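PDB 1SH8: DUF4442 domain-containing protein from Pseudomonas aeruginosa, which is of unknown function but, as a member of the hotdog-fold superfamily, is probably a thioesterase. Local coordinates for residues 35-40 / 96-101; 80-85 / 142-147; 88-93 / 134-139; 125-130 / 138-143. All coordinates share one frame; numbering follows the deposited sequence.

How the interactions relate
Running from the N terminus, interaction 1 closes the first loop by bringing strand 97-102 back beside 35-40, with helices 54-62 and 64-72 and strand 78-89 in between. Interaction 2 opens within that loop and closes far beyond it, at 142-147, so the two cross; interaction 3 crosses interaction 1 likewise and is nested inside interaction 2, on the same pair of strands. Interaction 4 is a short hairpin closure, ending on the strand that serves interactions 2 and 3. A bond from R98 N to T130 O joins the three-stranded groups of interactions 1 and 4, and interactions 2 and 3 also reach the second subunit.

Interaction 1 (35-40 / 96-101); sequences YVRLRM and DIRVEA
R39 and R98 face each other across an antiparallel strand pair of the hotdog fold, in which a curved sheet packs against helix 54-62. V36-A101, L38-V99 and M40-I97 are hydrogen-bonded pairs, the shortest backbone bond being M40 N to I97 O at 2.7 Å. Their side chains form the apolar face, where L38, M40, I97 and V99 rest on L60. On the other face the R39 chain can be followed outward. Its CB and CG pass over the aliphatic part of R98, CG lying 3.8 Å from R98 CG. CD then comes 3.9 Å from D96 OD2. A bend at chi3 (72°) places NE in reach of a water 2.8 Å away, which lies in the guanidinium plane and donates to D96 OD2; D96 OD1 accepts from G42 N. NH1 forms a salt bridge with E29. The same glutamate also pairs with R37 and R98, whose guanidinium nitrogens R37 NE and R98 NH1 come within 3.6 Å of each other; its negative charge would ease that like-charge contact. R37 NH1 donates in its own guanidinium plane to Y35 OH, and Y35 OH donates to E100 OE1 over 2.6 Å, from 39° out of the carboxylate plane.

Interaction 2 (80-85 / 142-147); sequences PIVKEM and ALYQLR
A142 opens its strand facing M85 as a non-hydrogen-bonded pair, its CB 3.6 Å from M85 CG. L143 then meets two residues at once, K83 and E84, in a classic beta bulge: K83 N donates to L143 O at 2.8 Å, while L143 N donates to E84 O at 2.9 Å. With Y144 the ring swings across V82, CE1 lying 3.7 Å from V82 CB, and its OH bonds to E62 O. Q145 makes a two-way backbone pair with I81, and its CB runs alongside I81 CG1 at 3.7 Å. Its OE1 accepts from R147 NH1 and from a water that also accepts from K83 NZ, 2.8 Å away. L146 pairs with P80, and R147 brings CD to 3.4 Å from I81 CD1, a close fit. Strand 136-148 lies between 78-89 and 120-130 in the antiparallel hotdog sheet. Helix 54-62 packs on V82 and M85, helix 64-72 on P80 and L146, and E84 and M85 pair with a strand of the second subunit, carrying the sheet across the interface.

Interaction 3 (88-93 / 134-139); sequences RFRRPA and GEVVAE
V137 meets R90 and R91 through its carbonyl oxygen, which accepts from R90 N at 2.9 Å and from R91 N at 3.2 Å, both arriving from the same face of the carbonyl plane. Two successive N-H groups share one oxygen where strand 78-89 leaves the sheet. The V137 side chain turns to A93, whose CB lies 3.9 Å from CG2. R91 runs its CG and CD past V136 O, each 3.5 Å from it, and ends over E135: E135 OE1 sits above one face of the guanidinium, offset toward the rim and 3.1 Å from NH1, a salt bridge of charges alone. In the hotdog fold this end of the sheet lies by helix 54-62, with F89 and A93 on L57, while R88 pairs with a strand of the second subunit and its NH1 with E84 of that subunit. E139, bonded both ways to the R88 backbone, is gripped side-on by R90. Both NE (2.8 Å) and NH2 (2.9 Å) of R90 donate to the single atom E139 OE1, NE meeting the anti lone pair of E139 OE1. The two side chains cross at about a right angle, and R88 CB lies over the centre of the R90 guanidinium.

Interaction 4 (125-130 / 138-143); sequences LELQLT and AESAAL
Q128 and E139 both place CG anti to the carbonyl carbon (chi1 -61° and -64°). Both then run on extended; the side chains lie side by side and point the same way. Q128 NE2 donates to E139 OE2 over 2.8 Å in a nearly straight bond, in the amide's own plane but 35° out of the carboxylate plane, on the anti side. Because OE1 of the same carboxylate is held by R90, both oxygens have partners, which would fix the rotation of the group. On the opposite face, S140 OG stands between the backbone N and the carbonyl carbon. There it lies 3.8 Å from L127 CB and shares a water with the strand across: the water is 2.6 Å from S140 OG and donates to L125 O at 2.9 Å, giving this buried hydroxyl a polar partner. The backbones pair at L125-A142, L127-S140 and L129-A138, with L129 N to A138 O at 2.9 Å. L129 CD2 reaches A138 CB at 4.3 Å, and the L129 side chain also touches L57, L60 and A61 of helix 54-62, while L127 leans on V99 and A101. Such a hairpin, 120-130 with 136-148, laying its apolar face on a helix wrapped by the sheet, is characteristic of the hotdog fold.

Interaction 1 (35-40 / 96-101)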
loop_
_atom_site.group_PDB
_atom_site.type_symbol
_atom_site.label_atom_id
_atom_site.label_comp_id
_atom_site.label_asym_id
_atom_site.label_seq_id
_atom_site.Cartn_x
_atom_site.Cartn_y
_atom_site.Cartn_z
ATOM N N TYR A 35 -10.231 -6.706 -18.643
ATOM C CA TYR A 35 -10.077 -7.783 -17.668
ATOM C C TYR A 35 -8.627 -8.153 -17.384
ATOM O O TYR A 35 -7.846 -8.395 -18.302
ATOM C CB TYR A 35 -10.819 -9.047 -18.123
ATOM C CG TYR A 35 -10.637 -10.209 -17.167
ATOM C CD1 TYR A 35 -11.274 -10.222 -15.921
ATOM C CD2 TYR A 35 -9.782 -11.267 -17.481
ATOM C CE1 TYR A 35 -11.060 -11.262 -15.005
ATOM C CE2 TYR A 35 -9.556 -12.310 -16.576
ATOM C CZ TYR A 35 -10.198 -12.301 -15.342
ATOM O OH TYR A 35 -9.979 -13.331 -14.455
ATOM N N VAL A 36 -8.279 -8.207 -16.100
ATOM C CA VAL A 36 -6.929 -8.575 -15.693
ATOM C C VAL A 36 -6.988 -9.482 -14.470
ATOM O O VAL A 36 -7.933 -9.413 -13.674
ATOM C CB VAL A 36 -6.057 -7.328 -15.327
ATOM C CG1 VAL A 36 -6.023 -6.349 -16.496
ATOM C CG2 VAL A 36 -6.591 -6.648 -14.066
ATOM N N ARG A 37 -5.988 -10.346 -14.344
ATOM C CA ARG A 37 -5.870 -11.239 -13.195
ATOM C C ARG A 37 -4.390 -11.297 -12.850
ATOM O O ARG A 37 -3.564 -11.657 -13.691
ATOM C CB ARG A 37 -6.391 -12.651 -13.503
ATOM C CG ARG A 37 -6.319 -13.570 -12.285
ATOM C CD ARG A 37 -7.104 -14.859 -12.474
ATOM N NE ARG A 37 -6.478 -15.803 -13.397
ATOM C CZ ARG A 37 -6.929 -16.090 -14.615
ATOM N NH1 ARG A 37 -8.017 -15.497 -15.091
ATOM N NH2 ARG A 37 -6.309 -17.008 -15.345
ATOM N N LEU A 38 -4.064 -10.930 -11.614
ATOM C CA LEU A 38 -2.680 -10.908 -11.155
ATOM C C LEU A 38 -2.469 -11.856 -9.982
ATOM O O LEU A 38 -3.418 -12.212 -9.278
ATOM C CB LEU A 38 -2.297 -9.488 -10.719
ATOM C CG LEU A 38 -2.716 -8.320 -11.622
ATOM C CD1 LEU A 38 -2.333 -7.011 -10.936
ATOM C CD2 LEU A 38 -2.053 -8.431 -12.991
ATOM N N ARG A 39 -1.216 -12.248 -9.774
ATOM C CA ARG A 39 -0.852 -13.149 -8.686
ATOM C C ARG A 39 0.392 -12.647 -7.954
ATOM O O ARG A 39 1.387 -12.291 -8.581
ATOM C CB ARG A 39 -0.573 -14.557 -9.229
ATOM C CG ARG A 39 -0.214 -15.577 -8.141
ATOM C CD ARG A 39 0.136 -16.953 -8.715
ATOM N NE ARG A 39 1.435 -16.955 -9.384
ATOM C CZ ARG A 39 1.613 -17.061 -10.697
ATOM N NH1 ARG A 39 0.571 -17.179 -11.511
ATOM N NH2 ARG A 39 2.839 -17.051 -11.198
ATOM N N MET A 40 0.335 -12.603 -6.629
ATOM C CA MET A 40 1.497 -12.184 -5.853
ATOM C C MET A 40 2.014 -13.434 -5.147
ATOM O O MET A 40 1.296 -14.058 -4.366
ATOM C CB MET A 40 1.131 -11.118 -4.816
ATOM C CG MET A 40 2.334 -10.592 -4.013
ATOM S SD MET A 40 3.523 -9.603 -4.969
ATOM C CE MET A 40 2.657 -8.041 -4.997
ATOM N N ASP A 96 0.276 -18.192 -2.271
ATOM C CA ASP A 96 0.119 -17.214 -3.339
ATOM C C ASP A 96 -1.274 -16.596 -3.271
ATOM O O ASP A 96 -2.267 -17.285 -3.012
ATOM C CB ASP A 96 0.322 -17.871 -4.704
ATOM C CG ASP A 96 1.743 -18.352 -4.921
ATOM O OD1 ASP A 96 2.612 -18.061 -4.078
ATOM O OD2 ASP A 96 1.990 -19.018 -5.949
ATOM N N ILE A 97 -1.339 -15.291 -3.519
ATOM C CA ILE A 97 -2.595 -14.557 -3.467
ATOM C C ILE A 97 -2.896 -13.964 -4.838
ATOM O O ILE A 97 -1.985 -13.518 -5.538
ATOM C CB ILE A 97 -2.500 -13.426 -2.410
ATOM C CG1 ILE A 97 -2.046 -14.008 -1.064
ATOM C CG2 ILE A 97 -3.836 -12.728 -2.257
ATOM C CD1 ILE A 97 -2.977 -15.071 -0.484
ATOM N N ARG A 98 -4.173 -13.957 -5.222
ATOM C CA ARG A 98 -4.569 -13.426 -6.521
ATOM C C ARG A 98 -5.684 -12.405 -6.430
ATOM O O ARG A 98 -6.368 -12.278 -5.410
ATOM C CB ARG A 98 -5.046 -14.552 -7.458
ATOM C CG ARG A 98 -4.024 -15.626 -7.770
ATOM C CD ARG A 98 -4.521 -16.515 -8.914
ATOM N NE ARG A 98 -5.749 -17.239 -8.572
ATOM C CZ ARG A 98 -6.446 -17.981 -9.433
ATOM N NH1 ARG A 98 -6.043 -18.100 -10.694
ATOM N NH2 ARG A 98 -7.545 -18.616 -9.035
ATOM N N VAL A 99 -5.870 -11.692 -7.532
ATOM C CA VAL A 99 -6.918 -10.698 -7.643
ATOM C C VAL A 99 -7.291 -10.573 -9.115
ATOM O O VAL A 99 -6.453 -10.773 -10.001
ATOM C CB VAL A 99 -6.447 -9.307 -7.138
ATOM C CG1 VAL A 99 -5.352 -8.757 -8.049
ATOM C CG2 VAL A 99 -7.629 -8.337 -7.087
ATOM N N GLU A 100 -8.559 -10.285 -9.378
ATOM C CA GLU A 100 -8.994 -10.054 -10.743
ATOM C C GLU A 100 -9.852 -8.798 -10.719
ATOM O O GLU A 100 -10.449 -8.455 -9.697
ATOM C CB GLU A 100 -9.731 -11.269 -11.335
ATOM C CG GLU A 100 -10.957 -11.776 -10.621
ATOM C CD GLU A 100 -11.372 -13.165 -11.131
ATOM O OE1 GLU A 100 -11.517 -13.343 -12.357
ATOM O OE2 GLU A 100 -11.552 -14.085 -10.302
ATOM N N ALA A 101 -9.864 -8.079 -11.831
ATOM C CA ALA A 101 -10.619 -6.840 -11.921
ATOM C C ALA A 101 -11.087 -6.650 -13.349
ATOM O O ALA A 101 -10.442 -7.120 -14.282
ATOM C CB ALA A 101 -9.739 -5.666 -11.502
HETATM O O HOH W 1 3.666 -17.336 -7.742
#

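Interaction 2 (80-85 / 142-147)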
loop_
_atom_site.group_PDB
_atom_site.type_symbol
_atom_site.label_atom_id
_atom_site.label_comp_id
_atom_site.label_asym_id
_atom_site.label_seq_id
_atom_site.Cartn_x
_atom_site.Cartn_y
_atom_site.Cartn_z
ATOM N N PRO A 80 -2.574 6.701 -15.751
ATOM C CA PRO A 80 -3.453 6.561 -14.592
ATOM C C PRO A 80 -2.767 6.988 -13.299
ATOM O O PRO A 80 -1.542 6.982 -13.203
ATOM C CB PRO A 80 -3.756 5.072 -14.592
ATOM C CG PRO A 80 -2.403 4.482 -14.963
ATOM C CD PRO A 80 -1.889 5.426 -16.055
ATOM N N ILE A 81 -3.565 7.381 -12.316
ATOM C CA ILE A 81 -3.042 7.717 -11.000
ATOM C C ILE A 81 -4.078 7.223 -10.006
ATOM O O ILE A 81 -5.277 7.213 -10.300
ATOM C CB ILE A 81 -2.842 9.236 -10.767
ATOM C CG1 ILE A 81 -4.147 9.985 -11.017
ATOM C CG2 ILE A 81 -1.720 9.758 -11.633
ATOM C CD1 ILE A 81 -4.080 11.440 -10.611
ATOM N N VAL A 82 -3.623 6.782 -8.845
ATOM C CA VAL A 82 -4.555 6.335 -7.828
ATOM C C VAL A 82 -4.776 7.541 -6.910
ATOM O O VAL A 82 -3.817 8.204 -6.513
ATOM C CB VAL A 82 -4.003 5.103 -7.052
ATOM C CG1 VAL A 82 -2.639 5.408 -6.451
ATOM C CG2 VAL A 82 -4.999 4.683 -5.980
ATOM N N LYS A 83 -6.038 7.846 -6.610
ATOM C CA LYS A 83 -6.370 8.994 -5.764
ATOM C C LYS A 83 -6.513 8.619 -4.294
ATOM O O LYS A 83 -6.014 9.317 -3.413
ATOM C CB LYS A 83 -7.669 9.648 -6.242
ATOM C CG LYS A 83 -7.641 10.157 -7.678
ATOM C CD LYS A 83 -6.451 11.069 -7.936
ATOM C CE LYS A 83 -6.468 12.295 -7.033
ATOM N NZ LYS A 83 -5.286 13.177 -7.281
ATOM N N GLU A 84 -7.243 7.540 -4.032
ATOM C CA GLU A 84 -7.420 7.055 -2.670
ATOM C C GLU A 84 -7.789 5.592 -2.694
ATOM O O GLU A 84 -8.319 5.090 -3.686
ATOM C CB GLU A 84 -8.454 7.879 -1.894
ATOM C CG GLU A 84 -9.635 8.380 -2.675
ATOM C CD GLU A 84 -10.451 9.399 -1.881
ATOM O OE1 GLU A 84 -9.927 10.497 -1.576
ATOM O OE2 GLU A 84 -11.616 9.101 -1.556
ATOM N N MET A 85 -7.486 4.900 -1.606
ATOM C CA MET A 85 -7.745 3.476 -1.547
ATOM C C MET A 85 -7.849 2.988 -0.115
ATOM O O MET A 85 -7.101 3.427 0.762
ATOM C CB MET A 85 -6.619 2.730 -2.273
ATOM C CG MET A 85 -6.759 1.212 -2.328
ATOM S SD MET A 85 -5.501 0.433 -3.410
ATOM C CE MET A 85 -5.602 1.367 -4.794
ATOM N N ALA A 142 -10.916 1.302 -4.380
ATOM C CA ALA A 142 -10.004 2.356 -4.812
ATOM C C ALA A 142 -10.556 3.266 -5.899
ATOM O O ALA A 142 -11.366 2.845 -6.727
ATOM C CB ALA A 142 -8.712 1.734 -5.294
ATOM N N LEU A 143 -10.091 4.513 -5.888
ATOM C CA LEU A 143 -10.497 5.511 -6.871
ATOM C C LEU A 143 -9.276 5.889 -7.694
ATOM O O LEU A 143 -8.249 6.294 -7.146
ATOM C CB LEU A 143 -11.045 6.766 -6.182
ATOM C CG LEU A 143 -11.507 7.911 -7.093
ATOM C CD1 LEU A 143 -12.696 7.469 -7.946
ATOM C CD2 LEU A 143 -11.888 9.110 -6.244
ATOM N N TYR A 144 -9.402 5.747 -9.008
ATOM C CA TYR A 144 -8.334 6.071 -9.945
ATOM C C TYR A 144 -8.800 7.179 -10.862
ATOM O O TYR A 144 -9.996 7.425 -11.015
ATOM C CB TYR A 144 -7.992 4.862 -10.821
ATOM C CG TYR A 144 -7.463 3.681 -10.061
ATOM C CD1 TYR A 144 -6.094 3.541 -9.818
ATOM C CD2 TYR A 144 -8.332 2.712 -9.553
ATOM C CE1 TYR A 144 -5.601 2.455 -9.082
ATOM C CE2 TYR A 144 -7.851 1.626 -8.817
ATOM C CZ TYR A 144 -6.485 1.510 -8.587
ATOM O OH TYR A 144 -6.010 0.456 -7.842
ATOM N N GLN A 145 -7.837 7.829 -11.493
ATOM C CA GLN A 145 -8.142 8.878 -12.435
ATOM C C GLN A 145 -7.361 8.566 -13.707
ATOM O O GLN A 145 -6.182 8.210 -13.640
ATOM C CB GLN A 145 -7.696 10.223 -11.868
ATOM C CG GLN A 145 -8.631 11.368 -12.159
ATOM C CD GLN A 145 -8.160 12.652 -11.520
ATOM O OE1 GLN A 145 -7.137 13.206 -11.908
ATOM N NE2 GLN A 145 -8.897 13.124 -10.523
ATOM N N LEU A 146 -8.033 8.648 -14.852
ATOM C CA LEU A 146 -7.385 8.447 -16.148
ATOM C C LEU A 146 -7.144 9.892 -16.589
ATOM O O LEU A 146 -8.091 10.674 -16.702
ATOM C CB LEU A 146 -8.327 7.746 -17.135
ATOM C CG LEU A 146 -7.763 7.470 -18.533
ATOM C CD1 LEU A 146 -6.606 6.474 -18.439
ATOM C CD2 LEU A 146 -8.865 6.921 -19.433
ATOM N N ARG A 147 -5.887 10.257 -16.821
ATOM C CA ARG A 147 -5.577 11.631 -17.197
ATOM C C ARG A 147 -4.824 11.740 -18.503
ATOM O O ARG A 147 -4.031 10.870 -18.847
ATOM C CB ARG A 147 -4.738 12.295 -16.101
ATOM C CG ARG A 147 -5.384 12.289 -14.720
ATOM C CD ARG A 147 -4.455 12.901 -13.687
ATOM N NE ARG A 147 -4.105 14.285 -14.002
ATOM C CZ ARG A 147 -4.911 15.331 -13.824
ATOM N NH1 ARG A 147 -6.129 15.167 -13.326
ATOM N NH2 ARG A 147 -4.494 16.548 -14.145
HETATM O O HOH W 2 -5.297 14.367 -9.837
#

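Interaction 3 (88-93 / 134-139)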
loop_
_atom_site.group_PDB
_atom_site.type_symbol
_atom_site.label_atom_id
_atom_site.label_comp_id
_atom_site.label_asym_id
_atom_site.label_seq_id
_atom_site.Cartn_x
_atom_site.Cartn_y
_atom_site.Cartn_z
ATOM N N ARG A 88 -8.993 -3.593 3.373
ATOM C CA ARG A 88 -9.488 -4.237 4.587
ATOM C C ARG A 88 -8.913 -5.645 4.694
ATOM O O ARG A 88 -9.040 -6.451 3.775
ATOM C CB ARG A 88 -11.022 -4.293 4.560
ATOM C CG ARG A 88 -11.695 -2.949 4.270
ATOM C CD ARG A 88 -13.217 -3.083 4.217
ATOM N NE ARG A 88 -13.841 -2.006 3.445
ATOM C CZ ARG A 88 -14.072 -0.775 3.897
ATOM N NH1 ARG A 88 -13.742 -0.435 5.136
ATOM N NH2 ARG A 88 -14.626 0.127 3.096
ATOM N N PHE A 89 -8.278 -5.937 5.823
ATOM C CA PHE A 89 -7.657 -7.237 6.041
ATOM C C PHE A 89 -8.641 -8.179 6.726
ATOM O O PHE A 89 -9.143 -7.882 7.815
ATOM C CB PHE A 89 -6.392 -7.043 6.881
ATOM C CG PHE A 89 -5.414 -6.067 6.273
ATOM C CD1 PHE A 89 -4.585 -6.454 5.220
ATOM C CD2 PHE A 89 -5.350 -4.748 6.725
ATOM C CE1 PHE A 89 -3.704 -5.538 4.625
ATOM C CE2 PHE A 89 -4.474 -3.823 6.136
ATOM C CZ PHE A 89 -3.649 -4.223 5.083
ATOM N N ARG A 90 -8.912 -9.312 6.081
ATOM C CA ARG A 90 -9.870 -10.285 6.597
ATOM C C ARG A 90 -9.253 -11.464 7.338
ATOM O O ARG A 90 -9.772 -11.894 8.371
ATOM C CB ARG A 90 -10.737 -10.810 5.456
ATOM C CG ARG A 90 -11.427 -9.721 4.647
ATOM C CD ARG A 90 -12.154 -8.711 5.535
ATOM N NE ARG A 90 -13.115 -7.942 4.751
ATOM C CZ ARG A 90 -13.772 -6.878 5.194
ATOM N NH1 ARG A 90 -13.575 -6.429 6.430
ATOM N NH2 ARG A 90 -14.652 -6.277 4.406
ATOM N N ARG A 91 -8.163 -12.002 6.801
ATOM C CA ARG A 91 -7.488 -13.132 7.436
ATOM C C ARG A 91 -6.050 -13.266 6.949
ATOM O O ARG A 91 -5.707 -12.790 5.867
ATOM C CB ARG A 91 -8.264 -14.425 7.172
ATOM C CG ARG A 91 -8.671 -14.636 5.732
ATOM C CD ARG A 91 -9.844 -15.600 5.643
ATOM N NE ARG A 91 -9.455 -16.976 5.931
ATOM C CZ ARG A 91 -10.302 -17.927 6.316
ATOM N NH1 ARG A 91 -11.591 -17.647 6.467
ATOM N NH2 ARG A 91 -9.860 -19.159 6.541
ATOM N N PRO A 92 -5.181 -13.900 7.753
ATOM C CA PRO A 92 -3.781 -14.068 7.347
ATOM C C PRO A 92 -3.703 -14.634 5.932
ATOM O O PRO A 92 -4.355 -15.628 5.620
ATOM C CB PRO A 92 -3.238 -15.038 8.395
ATOM C CG PRO A 92 -4.021 -14.662 9.623
ATOM C CD PRO A 92 -5.427 -14.520 9.069
ATOM N N ALA A 93 -2.914 -13.992 5.076
ATOM C CA ALA A 93 -2.770 -14.430 3.691
ATOM C C ALA A 93 -1.591 -15.381 3.549
ATOM O O ALA A 93 -0.434 -14.960 3.591
ATOM C CB ALA A 93 -2.587 -13.217 2.779
ATOM N N GLY A 134 -9.371 -20.120 -2.411
ATOM C CA GLY A 134 -10.468 -19.227 -2.733
ATOM C C GLY A 134 -10.973 -18.414 -1.551
ATOM O O GLY A 134 -12.010 -17.745 -1.662
ATOM N N GLU A 135 -10.278 -18.482 -0.412
ATOM C CA GLU A 135 -10.677 -17.703 0.764
ATOM C C GLU A 135 -10.314 -16.237 0.532
ATOM O O GLU A 135 -9.239 -15.927 0.019
ATOM C CB GLU A 135 -9.957 -18.176 2.037
ATOM C CG GLU A 135 -10.408 -19.511 2.593
ATOM C CD GLU A 135 -11.895 -19.553 2.908
ATOM O OE1 GLU A 135 -12.407 -18.646 3.600
ATOM O OE2 GLU A 135 -12.556 -20.511 2.463
ATOM N N VAL A 136 -11.214 -15.339 0.914
ATOM C CA VAL A 136 -10.979 -13.908 0.762
ATOM C C VAL A 136 -10.098 -13.434 1.915
ATOM O O VAL A 136 -10.530 -13.406 3.067
ATOM C CB VAL A 136 -12.315 -13.143 0.757
ATOM C CG1 VAL A 136 -12.068 -11.642 0.696
ATOM C CG2 VAL A 136 -13.145 -13.590 -0.439
ATOM N N VAL A 137 -8.858 -13.065 1.606
ATOM C CA VAL A 137 -7.933 -12.631 2.642
ATOM C C VAL A 137 -7.939 -11.125 2.881
ATOM O O VAL A 137 -7.558 -10.659 3.956
ATOM C CB VAL A 137 -6.489 -13.092 2.320
ATOM C CG1 VAL A 137 -6.445 -14.615 2.193
ATOM C CG2 VAL A 137 -5.990 -12.424 1.036
ATOM N N ALA A 138 -8.371 -10.370 1.876
ATOM C CA ALA A 138 -8.431 -8.915 1.972
ATOM C C ALA A 138 -9.371 -8.393 0.894
ATOM O O ALA A 138 -9.589 -9.052 -0.120
ATOM C CB ALA A 138 -7.041 -8.316 1.789
ATOM N N GLU A 139 -9.926 -7.209 1.125
ATOM C CA GLU A 139 -10.835 -6.587 0.175
ATOM C C GLU A 139 -10.483 -5.111 0.068
ATOM O O GLU A 139 -10.247 -4.448 1.079
ATOM C CB GLU A 139 -12.282 -6.773 0.644
ATOM C CG GLU A 139 -12.704 -8.235 0.662
ATOM C CD GLU A 139 -14.143 -8.437 1.091
ATOM O OE1 GLU A 139 -14.437 -8.301 2.299
ATOM O OE2 GLU A 139 -14.985 -8.732 0.212
HETATM O O HOH W 3 -13.048 -3.075 0.965
#

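Interaction 4 (125-130 / 138-143)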
loop_
_atom_site.group_PDB
_atom_site.type_symbol
_atom_site.label_atom_id
_atom_site.label_comp_id
_atom_site.label_asym_id
_atom_site.label_seq_id
_atom_site.Cartn_x
_atom_site.Cartn_y
_atom_site.Cartn_z
ATOM N N LEU A 125 -12.563 0.650 -8.381
ATOM C CA LEU A 125 -12.497 -0.805 -8.388
ATOM C C LEU A 125 -12.701 -1.282 -6.953
ATOM O O LEU A 125 -12.124 -0.720 -6.017
ATOM C CB LEU A 125 -11.132 -1.292 -8.901
ATOM C CG LEU A 125 -10.705 -0.919 -10.329
ATOM C CD1 LEU A 125 -9.269 -1.378 -10.578
ATOM C CD2 LEU A 125 -11.644 -1.560 -11.338
ATOM N N GLU A 126 -13.544 -2.297 -6.791
ATOM C CA GLU A 126 -13.825 -2.903 -5.487
ATOM C C GLU A 126 -13.468 -4.366 -5.695
ATOM O O GLU A 126 -14.224 -5.119 -6.313
ATOM C CB GLU A 126 -15.300 -2.736 -5.122
ATOM C CG GLU A 126 -15.684 -1.281 -4.901
ATOM C CD GLU A 126 -17.161 -1.107 -4.645
ATOM O OE1 GLU A 126 -17.616 -1.389 -3.517
ATOM O OE2 GLU A 126 -17.866 -0.694 -5.585
ATOM N N LEU A 127 -12.311 -4.755 -5.170
ATOM C CA LEU A 127 -11.778 -6.091 -5.380
ATOM C C LEU A 127 -11.604 -6.972 -4.158
ATOM O O LEU A 127 -11.561 -6.495 -3.025
ATOM C CB LEU A 127 -10.413 -5.967 -6.061
ATOM C CG LEU A 127 -10.268 -4.890 -7.144
ATOM C CD1 LEU A 127 -8.829 -4.863 -7.641
ATOM C CD2 LEU A 127 -11.230 -5.169 -8.288
ATOM N N GLN A 128 -11.483 -8.270 -4.420
ATOM C CA GLN A 128 -11.247 -9.264 -3.383
ATOM C C GLN A 128 -9.951 -9.985 -3.723
ATOM O O GLN A 128 -9.714 -10.346 -4.879
ATOM C CB GLN A 128 -12.361 -10.306 -3.341
ATOM C CG GLN A 128 -13.736 -9.768 -3.032
ATOM C CD GLN A 128 -14.724 -10.886 -2.782
ATOM O OE1 GLN A 128 -14.820 -11.829 -3.566
ATOM N NE2 GLN A 128 -15.463 -10.789 -1.683
ATOM N N LEU A 129 -9.105 -10.171 -2.719
ATOM C CA LEU A 129 -7.853 -10.896 -2.901
ATOM C C LEU A 129 -8.121 -12.263 -2.294
ATOM O O LEU A 129 -8.648 -12.359 -1.185
ATOM C CB LEU A 129 -6.707 -10.196 -2.163
ATOM C CG LEU A 129 -6.020 -9.038 -2.900
ATOM C CD1 LEU A 129 -7.042 -8.005 -3.365
ATOM C CD2 LEU A 129 -4.984 -8.416 -1.964
ATOM N N THR A 130 -7.763 -13.320 -3.013
ATOM C CA THR A 130 -8.029 -14.668 -2.531
ATOM C C THR A 130 -6.798 -15.554 -2.479
ATOM O O THR A 130 -5.848 -15.353 -3.235
ATOM C CB THR A 130 -9.084 -15.359 -3.428
ATOM O OG1 THR A 130 -8.584 -15.455 -4.771
ATOM C CG2 THR A 130 -10.380 -14.554 -3.443
ATOM N N ALA A 138 -8.371 -10.370 1.876
ATOM C CA ALA A 138 -8.431 -8.915 1.972
ATOM C C ALA A 138 -9.371 -8.393 0.894
ATOM O O ALA A 138 -9.589 -9.052 -0.120
ATOM C CB ALA A 138 -7.041 -8.316 1.789
ATOM N N GLU A 139 -9.926 -7.209 1.125
ATOM C CA GLU A 139 -10.835 -6.587 0.175
ATOM C C GLU A 139 -10.483 -5.111 0.068
ATOM O O GLU A 139 -10.247 -4.448 1.079
ATOM C CB GLU A 139 -12.282 -6.773 0.644
ATOM C CG GLU A 139 -12.704 -8.235 0.662
ATOM C CD GLU A 139 -14.143 -8.437 1.091
ATOM O OE1 GLU A 139 -14.437 -8.301 2.299
ATOM O OE2 GLU A 139 -14.985 -8.732 0.212
ATOM N N SER A 140 -10.443 -4.599 -1.158
ATOM C CA SER A 140 -10.088 -3.201 -1.385
ATOM C C SER A 140 -11.132 -2.409 -2.167
ATOM O O SER A 140 -11.960 -2.971 -2.883
ATOM C CB SER A 140 -8.755 -3.117 -2.141
ATOM O OG SER A 140 -8.877 -3.674 -3.444
ATOM N N ALA A 141 -11.070 -1.094 -2.014
ATOM C CA ALA A 141 -11.944 -0.165 -2.724
ATOM C C ALA A 141 -11.006 0.981 -3.093
ATOM O O ALA A 141 -10.360 1.560 -2.215
ATOM C CB ALA A 141 -13.071 0.327 -1.811
ATOM N N ALA A 142 -10.916 1.302 -4.380
ATOM C CA ALA A 142 -10.004 2.356 -4.812
ATOM C C ALA A 142 -10.556 3.266 -5.899
ATOM O O ALA A 142 -11.366 2.845 -6.727
ATOM C CB ALA A 142 -8.712 1.734 -5.294
ATOM N N LEU A 143 -10.091 4.513 -5.888
ATOM C CA LEU A 143 -10.497 5.511 -6.871
ATOM C C LEU A 143 -9.276 5.889 -7.694
ATOM O O LEU A 143 -8.249 6.294 -7.146
ATOM C CB LEU A 143 -11.045 6.766 -6.182
ATOM C CG LEU A 143 -11.507 7.911 -7.093
ATOM C CD1 LEU A 143 -12.696 7.469 -7.946
ATOM C CD2 LEU A 143 -11.888 9.110 -6.244
HETATM O O HOH W 4 -9.625 -1.797 -5.122
#